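Local coordinates for DNA ligase (Aquifex aeolicus, PDB 3QWU), which probably joins nucleic acid strands as an ATP-dependent ligase, and binds adenosine, in its nucleotidyltransferase-like pocket, and calcium, at residues S21-N33 with Y96-T109. Residues are numbered along the deposited sequence; the frame is centred on the assembly and turned at random.
Sequences SEEAFGLEYLRFN and YALSRGGFICPFTT. With ADN (adenosine), chain C.
Arg31 lays its guanidinium flat over one face of the Phe103 ring, a cation-pi stack with CZ 3.7 Å from the ring centroid and the planes 26° apart. The chain runs extended through chi1 and chi2, which carries CD over the same face, nearly on the ring normal, and a bend at chi3 (75°) then turns the guanidinium onto the ring. At the guanidinium edge, NH1 donates to Gly101 O over 3.0 Å; the bond is nearly straight (163°), yet NH1 stands above the carbonyl plane. The Tyr29 hydroxyl accepts from Ile104 N at 3.1 Å and donates weakly to Gly102 O, which lies in plane at the ring edge. Farther along, Leu27 CD2 sits over the centre of the Tyr96 ring in a CH-pi contact, 4.1 Å from the centroid, while Phe25 CD1 meets Ile104 CG2 at 3.6 Å. These side chains join the hairpin 19-32, closed by a type I' turn at Ala24-Leu27, to the loop between strand 94-98 and helix 106-115 of what is, by sequence family, probably an RNA ligase-type adenylation domain. Glu22, whose OE2 also touches Phe103 CE1, forms a salt bridge through that oxygen with Arg31 NE (2.9 Å). In the second shell, Asn33 OD1 accepts from Arg31 NH2, and with Glu22 fixes the guanidinium's rotation. Ser99, opening the type I turn that carries Arg100 of the adenosine pocket, accepts through OG from Phe103 N (3.1 Å), just beyond the turn.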
ATOM      1  N   SER A  21      -9.400 -26.091  16.928  1.00 69.96           N
ATOM      2  CA  SER A  21     -10.674 -26.761  17.117  1.00 69.09           C
ATOM      3  C   SER A  21     -11.723 -25.701  17.304  1.00 67.29           C
ATOM      4  O   SER A  21     -11.492 -24.700  17.967  1.00 67.65           O
ATOM      5  CB  SER A  21     -10.643 -27.710  18.309  1.00 71.07           C
ATOM      6  OG  SER A  21      -9.894 -27.149  19.352  1.00 72.26           O
ATOM      7  N   GLU A  22     -12.864 -25.905  16.672  1.00 65.42           N
ATOM      8  CA  GLU A  22     -13.982 -25.004  16.805  1.00 64.09           C
ATOM      9  C   GLU A  22     -15.094 -25.876  17.267  1.00 64.27           C
ATOM     10  O   GLU A  22     -15.008 -27.093  17.139  1.00 64.99           O
ATOM     11  CB  GLU A  22     -14.363 -24.382  15.454  1.00 62.22           C
ATOM     12  CG  GLU A  22     -13.241 -23.637  14.704  1.00 61.61           C
ATOM     13  CD  GLU A  22     -12.764 -22.340  15.377  1.00 60.05           C
ATOM     14  OE1 GLU A  22     -13.298 -21.951  16.439  1.00 61.47           O
ATOM     15  OE2 GLU A  22     -11.844 -21.710  14.817  1.00 56.76           O
ATOM     16  N   GLU A  23     -16.123 -25.263  17.835  1.00 64.17           N
ATOM     17  CA  GLU A  23     -17.395 -25.953  18.065  1.00 64.81           C
ATOM     18  C   GLU A  23     -18.526 -25.033  17.636  1.00 62.59           C
ATOM     19  O   GLU A  23     -18.518 -23.829  17.931  1.00 62.66           O
ATOM     20  CB  GLU A  23     -17.596 -26.409  19.515  1.00 67.09           C
ATOM     21  CG  GLU A  23     -18.965 -27.123  19.708  1.00 69.88           C
ATOM     22  CD  GLU A  23     -19.033 -28.074  20.913  1.00 75.66           C
ATOM     23  OE1 GLU A  23     -18.131 -28.940  21.094  1.00 78.64           O
ATOM     24  OE2 GLU A  23     -20.026 -27.973  21.677  1.00 78.97           O
ATOM     25  N   ALA A  24     -19.478 -25.590  16.907  1.00 60.77           N
ATOM     26  CA  ALA A  24     -20.569 -24.786  16.386  1.00 58.89           C
ATOM     27  C   ALA A  24     -21.703 -25.690  15.875  1.00 58.14           C
ATOM     28  O   ALA A  24     -21.460 -26.715  15.232  1.00 57.55           O
ATOM     29  CB  ALA A  24     -20.055 -23.869  15.301  1.00 56.13           C
ATOM     30  N   PHE A  25     -22.934 -25.314  16.204  1.00 57.86           N
ATOM     31  CA  PHE A  25     -24.122 -26.070  15.832  1.00 58.00           C
ATOM     32  C   PHE A  25     -24.112 -27.502  16.327  1.00 59.45           C
ATOM     33  O   PHE A  25     -24.752 -28.361  15.721  1.00 59.41           O
ATOM     34  CB  PHE A  25     -24.341 -26.035  14.319  1.00 56.29           C
ATOM     35  CG  PHE A  25     -24.793 -24.704  13.827  1.00 56.62           C
ATOM     36  CD1 PHE A  25     -23.877 -23.700  13.558  1.00 56.21           C
ATOM     37  CD2 PHE A  25     -26.144 -24.443  13.651  1.00 56.32           C
ATOM     38  CE1 PHE A  25     -24.307 -22.471  13.117  1.00 54.77           C
ATOM     39  CE2 PHE A  25     -26.575 -23.229  13.216  1.00 55.60           C
ATOM     40  CZ  PHE A  25     -25.659 -22.233  12.944  1.00 55.89           C
ATOM     41  N   GLY A  26     -23.416 -27.748  17.437  1.00 60.83           N
ATOM     42  CA  GLY A  26     -23.326 -29.091  18.013  1.00 62.44           C
ATOM     43  C   GLY A  26     -22.189 -29.932  17.460  1.00 62.59           C
ATOM     44  O   GLY A  26     -22.045 -31.093  17.810  1.00 64.00           O
ATOM     45  N   LEU A  27     -21.374 -29.351  16.600  1.00 61.39           N
ATOM     46  CA  LEU A  27     -20.322 -30.093  15.938  1.00 61.92           C
ATOM     47  C   LEU A  27     -19.024 -29.577  16.479  1.00 62.41           C
ATOM     48  O   LEU A  27     -18.848 -28.364  16.636  1.00 62.38           O
ATOM     49  CB  LEU A  27     -20.328 -29.877  14.414  1.00 60.34           C
ATOM     50  CG  LEU A  27     -21.486 -30.364  13.536  1.00 60.30           C
ATOM     51  CD1 LEU A  27     -22.773 -29.584  13.810  1.00 59.41           C
ATOM     52  CD2 LEU A  27     -21.096 -30.229  12.051  1.00 58.91           C
ATOM     53  N   GLU A  28     -18.107 -30.506  16.722  1.00 63.47           N
ATOM     54  CA  GLU A  28     -16.758 -30.196  17.175  1.00 63.58           C
ATOM     55  C   GLU A  28     -15.846 -30.578  16.029  1.00 62.27           C
ATOM     56  O   GLU A  28     -15.975 -31.687  15.509  1.00 61.96           O
ATOM     57  CB  GLU A  28     -16.435 -31.010  18.417  1.00 65.59           C
ATOM     58  CG  GLU A  28     -15.515 -30.273  19.368  1.00 67.54           C
ATOM     59  CD  GLU A  28     -15.377 -30.991  20.728  1.00 70.20           C
ATOM     60  OE1 GLU A  28     -16.223 -31.854  21.075  1.00 67.91           O
ATOM     61  OE2 GLU A  28     -14.406 -30.675  21.442  1.00 70.82           O
ATOM     62  N   TYR A  29     -14.967 -29.666  15.607  1.00 60.18           N
ATOM     63  CA  TYR A  29     -14.161 -29.908  14.407  1.00 59.32           C
ATOM     64  C   TYR A  29     -12.817 -29.206  14.479  1.00 59.25           C
ATOM     65  O   TYR A  29     -12.598 -28.371  15.352  1.00 59.65           O
ATOM     66  CB  TYR A  29     -14.932 -29.537  13.104  1.00 57.23           C
ATOM     67  CG  TYR A  29     -15.292 -28.066  12.896  1.00 55.74           C
ATOM     68  CD1 TYR A  29     -14.724 -27.310  11.866  1.00 55.94           C
ATOM     69  CD2 TYR A  29     -16.231 -27.442  13.698  1.00 56.49           C
ATOM     70  CE1 TYR A  29     -15.092 -25.956  11.658  1.00 53.57           C
ATOM     71  CE2 TYR A  29     -16.598 -26.092  13.509  1.00 55.33           C
ATOM     72  CZ  TYR A  29     -16.030 -25.353  12.495  1.00 54.46           C
ATOM     73  OH  TYR A  29     -16.405 -24.025  12.370  1.00 51.83           O
ATOM     74  N   LEU A  30     -11.907 -29.590  13.587  1.00 59.18           N
ATOM     75  CA  LEU A  30     -10.612 -28.919  13.447  1.00 59.39           C
ATOM     76  C   LEU A  30     -10.649 -28.088  12.177  1.00 57.78           C
ATOM     77  O   LEU A  30     -11.182 -28.543  11.159  1.00 56.74           O
ATOM     78  CB  LEU A  30      -9.492 -29.943  13.397  1.00 60.90           C
ATOM     79  CG  LEU A  30      -9.308 -30.755  14.700  1.00 62.80           C
ATOM     80  CD1 LEU A  30     -10.369 -31.908  14.874  1.00 64.30           C
ATOM     81  CD2 LEU A  30      -7.918 -31.305  14.771  1.00 58.43           C
ATOM     82  N   ARG A  31     -10.113 -26.868  12.245  1.00 57.82           N
ATOM     83  CA  ARG A  31     -10.200 -25.902  11.146  1.00 56.34           C
ATOM     84  C   ARG A  31      -8.841 -25.358  10.766  1.00 57.17           C
ATOM     85  O   ARG A  31      -8.118 -24.840  11.614  1.00 58.25           O
ATOM     86  CB  ARG A  31     -11.071 -24.728  11.572  1.00 55.83           C
ATOM     87  CG  ARG A  31     -11.245 -23.657  10.508  1.00 54.42           C
ATOM     88  CD  ARG A  31     -12.145 -22.555  10.993  1.00 54.89           C
ATOM     89  NE  ARG A  31     -11.483 -21.661  11.947  1.00 56.55           N
ATOM     90  CZ  ARG A  31     -10.714 -20.610  11.631  1.00 52.24           C
ATOM     91  NH1 ARG A  31     -10.451 -20.295  10.381  1.00 50.90           N
ATOM     92  NH2 ARG A  31     -10.203 -19.868  12.587  1.00 52.30           N
ATOM     93  N   PHE A  32      -8.500 -25.461   9.489  1.00 57.23           N
ATOM     94  CA  PHE A  32      -7.241 -24.901   8.980  1.00 58.11           C
ATOM     95  C   PHE A  32      -7.351 -23.393   8.811  1.00 58.04           C
ATOM     96  O   PHE A  32      -8.033 -22.900   7.905  1.00 56.59           O
ATOM     97  CB  PHE A  32      -6.820 -25.574   7.665  1.00 57.66           C
ATOM     98  CG  PHE A  32      -6.008 -26.813   7.881  1.00 58.66           C
ATOM     99  CD1 PHE A  32      -6.616 -28.040   8.026  1.00 58.90           C
ATOM    100  CD2 PHE A  32      -4.631 -26.734   8.002  1.00 59.69           C
ATOM    101  CE1 PHE A  32      -5.840 -29.189   8.246  1.00 62.74           C
ATOM    102  CE2 PHE A  32      -3.838 -27.871   8.250  1.00 61.74           C
ATOM    103  CZ  PHE A  32      -4.432 -29.095   8.364  1.00 62.61           C
ATOM    104  N   ASN A  33      -6.685 -22.661   9.694  1.00 60.05           N
ATOM    105  CA  ASN A  33      -6.794 -21.209   9.718  1.00 60.28           C
ATOM    106  C   ASN A  33      -5.949 -20.568   8.626  1.00 60.04           C
ATOM    107  O   ASN A  33      -6.287 -19.509   8.123  1.00 58.35           O
ATOM    108  CB  ASN A  33      -6.365 -20.677  11.083  1.00 62.31           C
ATOM    109  CG  ASN A  33      -6.532 -19.184  11.193  1.00 62.92           C
ATOM    110  OD1 ASN A  33      -7.645 -18.692  11.335  1.00 65.07           O
ATOM    111  ND2 ASN A  33      -5.417 -18.446  11.120  1.00 66.50           N
ATOM    112  N   TYR A  96     -25.119 -27.959   6.411  1.00 39.54           N
ATOM    113  CA  TYR A  96     -24.288 -26.894   6.956  1.00 38.97           C
ATOM    114  C   TYR A  96     -23.531 -26.209   5.847  1.00 37.57           C
ATOM    115  O   TYR A  96     -23.298 -26.782   4.751  1.00 36.92           O
ATOM    116  CB  TYR A  96     -23.302 -27.420   7.989  1.00 39.46           C
ATOM    117  CG  TYR A  96     -23.939 -28.215   9.107  1.00 43.47           C
ATOM    118  CD1 TYR A  96     -24.364 -27.595  10.304  1.00 44.91           C
ATOM    119  CD2 TYR A  96     -24.119 -29.586   8.984  1.00 45.28           C
ATOM    120  CE1 TYR A  96     -24.942 -28.330  11.330  1.00 45.11           C
ATOM    121  CE2 TYR A  96     -24.700 -30.325  10.012  1.00 49.53           C
ATOM    122  CZ  TYR A  96     -25.108 -29.695  11.175  1.00 48.78           C
ATOM    123  OH  TYR A  96     -25.671 -30.464  12.159  1.00 53.66           O
ATOM    124  N   ALA A  97     -23.130 -24.983   6.150  1.00 36.53           N
ATOM    125  CA  ALA A  97     -22.446 -24.127   5.158  1.00 35.85           C
ATOM    126  C   ALA A  97     -21.183 -23.603   5.793  1.00 34.77           C
ATOM    127  O   ALA A  97     -21.235 -23.080   6.910  1.00 35.60           O
ATOM    128  CB  ALA A  97     -23.385 -22.961   4.698  1.00 34.06           C
ATOM    129  N   LEU A  98     -20.064 -23.790   5.109  1.00 34.36           N
ATOM    130  CA  LEU A  98     -18.765 -23.320   5.589  1.00 35.04           C
ATOM    131  C   LEU A  98     -18.330 -22.067   4.834  1.00 34.37           C
ATOM    132  O   LEU A  98     -18.425 -22.044   3.602  1.00 34.33           O
ATOM    133  CB  LEU A  98     -17.672 -24.367   5.381  1.00 34.96           C
ATOM    134  CG  LEU A  98     -17.746 -25.699   6.110  1.00 37.11           C
ATOM    135  CD1 LEU A  98     -16.490 -26.495   5.798  1.00 35.59           C
ATOM    136  CD2 LEU A  98     -17.915 -25.559   7.645  1.00 35.63           C
ATOM    137  N   SER A  99     -17.849 -21.061   5.570  1.00 34.62           N
ATOM    138  CA  SER A  99     -17.107 -19.908   5.017  1.00 34.71           C
ATOM    139  C   SER A  99     -15.757 -20.333   4.439  1.00 36.00           C
ATOM    140  O   SER A  99     -15.262 -21.423   4.702  1.00 37.94           O
ATOM    141  CB  SER A  99     -16.804 -18.901   6.117  1.00 33.80           C
ATOM    142  OG  SER A  99     -15.756 -19.394   6.955  1.00 36.03           O
ATOM    143  N   ARG A 100     -15.122 -19.450   3.707  1.00 36.77           N
ATOM    144  CA  ARG A 100     -13.879 -19.803   3.070  1.00 38.04           C
ATOM    145  C   ARG A 100     -12.894 -20.176   4.125  1.00 40.17           C
ATOM    146  O   ARG A 100     -12.060 -21.079   3.899  1.00 41.23           O
ATOM    147  CB  ARG A 100     -13.338 -18.642   2.238  1.00 37.33           C
ATOM    148  CG  ARG A 100     -12.081 -18.987   1.479  1.00 39.51           C
ATOM    149  CD  ARG A 100     -12.246 -19.769   0.155  1.00 42.92           C
ATOM    150  NE  ARG A 100     -11.379 -19.093  -0.832  1.00 52.79           N
ATOM    151  CZ  ARG A 100     -10.342 -19.606  -1.498  1.00 59.13           C
ATOM    152  NH1 ARG A 100     -10.007 -20.867  -1.389  1.00 63.17           N
ATOM    153  NH2 ARG A 100      -9.640 -18.834  -2.321  1.00 63.63           N
ATOM    154  N   GLY A 101     -12.983 -19.473   5.270  1.00 40.87           N
ATOM    155  CA  GLY A 101     -12.084 -19.694   6.387  1.00 42.22           C
ATOM    156  C   GLY A 101     -12.313 -21.013   7.090  1.00 43.95           C
ATOM    157  O   GLY A 101     -11.467 -21.460   7.855  1.00 45.30           O
ATOM    158  N   GLY A 102     -13.467 -21.630   6.849  1.00 43.73           N
ATOM    159  CA  GLY A 102     -13.778 -22.910   7.447  1.00 44.30           C
ATOM    160  C   GLY A 102     -14.635 -22.830   8.689  1.00 44.52           C
ATOM    161  O   GLY A 102     -14.766 -23.816   9.394  1.00 44.79           O
ATOM    162  N   PHE A 103     -15.227 -21.670   8.973  1.00 43.65           N
ATOM    163  CA  PHE A 103     -16.216 -21.607  10.026  1.00 43.86           C
ATOM    164  C   PHE A 103     -17.575 -22.079   9.498  1.00 43.53           C
ATOM    165  O   PHE A 103     -17.903 -21.925   8.307  1.00 41.99           O
ATOM    166  CB  PHE A 103     -16.381 -20.198  10.541  1.00 43.68           C
ATOM    167  CG  PHE A 103     -15.145 -19.609  11.147  1.00 46.39           C
ATOM    168  CD1 PHE A 103     -14.831 -19.846  12.481  1.00 46.39           C
ATOM    169  CD2 PHE A 103     -14.321 -18.771  10.393  1.00 47.64           C
ATOM    170  CE1 PHE A 103     -13.724 -19.282  13.063  1.00 48.12           C
ATOM    171  CE2 PHE A 103     -13.178 -18.199  10.976  1.00 48.73           C
ATOM    172  CZ  PHE A 103     -12.893 -18.464  12.325  1.00 50.46           C
ATOM    173  N   ILE A 104     -18.390 -22.622  10.394  1.00 43.87           N
ATOM    174  CA  ILE A 104     -19.787 -22.866  10.056  1.00 43.30           C
ATOM    175  C   ILE A 104     -20.476 -21.528  10.153  1.00 41.87           C
ATOM    176  O   ILE A 104     -20.567 -20.950  11.230  1.00 40.95           O
ATOM    177  CB  ILE A 104     -20.467 -23.904  10.978  1.00 44.01           C
ATOM    178  CG1 ILE A 104     -19.716 -25.234  10.888  1.00 45.59           C
ATOM    179  CG2 ILE A 104     -21.923 -24.133  10.553  1.00 44.78           C
ATOM    180  CD1 ILE A 104     -20.303 -26.296  11.746  1.00 48.27           C
ATOM    181  N   CYS A 105     -20.945 -21.054   8.997  1.00 40.99           N
ATOM    182  CA  CYS A 105     -21.555 -19.728   8.875  1.00 39.70           C
ATOM    183  C   CYS A 105     -22.970 -19.793   9.390  1.00 39.93           C
ATOM    184  O   CYS A 105     -23.805 -20.497   8.814  1.00 39.92           O
ATOM    185  CB  CYS A 105     -21.605 -19.281   7.431  1.00 37.86           C
ATOM    186  SG  CYS A 105     -22.374 -17.627   7.334  1.00 38.84           S
ATOM    187  N   PRO A 106     -23.252 -19.077  10.481  1.00 40.20           N
ATOM    188  CA  PRO A 106     -24.595 -19.108  11.057  1.00 39.82           C
ATOM    189  C   PRO A 106     -25.652 -18.479  10.140  1.00 38.62           C
ATOM    190  O   PRO A 106     -26.803 -18.896  10.137  1.00 38.46           O
ATOM    191  CB  PRO A 106     -24.448 -18.300  12.364  1.00 40.63           C
ATOM    192  CG  PRO A 106     -23.031 -18.079  12.564  1.00 41.63           C
ATOM    193  CD  PRO A 106     -22.312 -18.273  11.289  1.00 41.19           C
ATOM    194  N   PHE A 107     -25.256 -17.487   9.356  1.00 37.09           N
ATOM    195  CA  PHE A 107     -26.198 -16.867   8.447  1.00 35.93           C
ATOM    196  C   PHE A 107     -26.481 -17.787   7.271  1.00 34.30           C
ATOM    197  O   PHE A 107     -27.649 -18.125   7.035  1.00 34.88           O
ATOM    198  CB  PHE A 107     -25.689 -15.512   7.966  1.00 35.22           C
ATOM    199  CG  PHE A 107     -26.418 -14.975   6.765  1.00 35.28           C
ATOM    200  CD1 PHE A 107     -27.627 -14.359   6.902  1.00 36.50           C
ATOM    201  CD2 PHE A 107     -25.872 -15.086   5.507  1.00 37.01           C
ATOM    202  CE1 PHE A 107     -28.276 -13.833   5.827  1.00 37.50           C
ATOM    203  CE2 PHE A 107     -26.532 -14.595   4.415  1.00 36.77           C
ATOM    204  CZ  PHE A 107     -27.732 -13.949   4.577  1.00 38.41           C
ATOM    205  N   THR A 108     -25.438 -18.186   6.541  1.00 33.04           N
ATOM    206  CA  THR A 108     -25.593 -19.075   5.371  1.00 31.66           C
ATOM    207  C   THR A 108     -26.270 -20.390   5.765  1.00 32.77           C
ATOM    208  O   THR A 108     -27.165 -20.845   5.069  1.00 33.22           O
ATOM    209  CB  THR A 108     -24.233 -19.399   4.657  1.00 31.36           C
ATOM    210  OG1 THR A 108     -23.438 -18.213   4.572  1.00 25.46           O
ATOM    211  CG2 THR A 108     -24.459 -20.085   3.236  1.00 28.00           C
ATOM    212  N   THR A 109     -25.856 -21.002   6.863  1.00 35.15           N
ATOM    213  CA  THR A 109     -26.513 -22.236   7.351  1.00 36.55           C
ATOM    214  C   THR A 109     -28.002 -22.039   7.707  1.00 38.34           C
ATOM    215  O   THR A 109     -28.817 -22.888   7.397  1.00 38.70           O
ATOM    216  CB  THR A 109     -25.822 -22.826   8.598  1.00 37.56           C
ATOM    217  OG1 THR A 109     -24.471 -23.071   8.292  1.00 35.18           O
ATOM    218  CG2 THR A 109     -26.512 -24.142   9.046  1.00 36.54           C
TER
HETATM  219  O5' ADN C 501     -10.879 -17.206  -5.606  1.00 52.75           O
HETATM  220  C5' ADN C 501     -11.945 -16.899  -6.505  1.00 45.58           C
HETATM  221  C4' ADN C 501     -13.249 -16.775  -5.727  1.00 45.03           C
HETATM  222  O4' ADN C 501     -14.330 -16.270  -6.569  1.00 43.57           O
HETATM  223  C3' ADN C 501     -13.710 -18.136  -5.221  1.00 44.17           C
HETATM  224  O3' ADN C 501     -13.214 -18.500  -3.936  1.00 45.67           O
HETATM  225  C2' ADN C 501     -15.232 -18.043  -5.255  1.00 42.47           C
HETATM  226  O2' ADN C 501     -15.753 -17.796  -3.960  1.00 41.05           O
HETATM  227  C1' ADN C 501     -15.579 -16.883  -6.185  1.00 41.97           C
HETATM  228  N9  ADN C 501     -16.281 -17.288  -7.413  1.00 40.32           N
HETATM  229  C8  ADN C 501     -17.303 -16.586  -7.957  1.00 41.58           C
HETATM  230  N7  ADN C 501     -17.774 -17.163  -9.089  1.00 38.64           N
HETATM  231  C5  ADN C 501     -16.992 -18.257  -9.278  1.00 37.66           C
HETATM  232  C6  ADN C 501     -16.920 -19.292 -10.314  1.00 39.30           C
HETATM  233  N6  ADN C 501     -17.819 -19.224 -11.337  1.00 37.84           N
HETATM  234  N1  ADN C 501     -16.004 -20.298 -10.168  1.00 40.76           N
HETATM  235  C2  ADN C 501     -15.128 -20.304  -9.122  1.00 40.06           C
HETATM  236  N3  ADN C 501     -15.119 -19.350  -8.147  1.00 37.59           N
HETATM  237  C4  ADN C 501     -16.021 -18.344  -8.176  1.00 38.96           C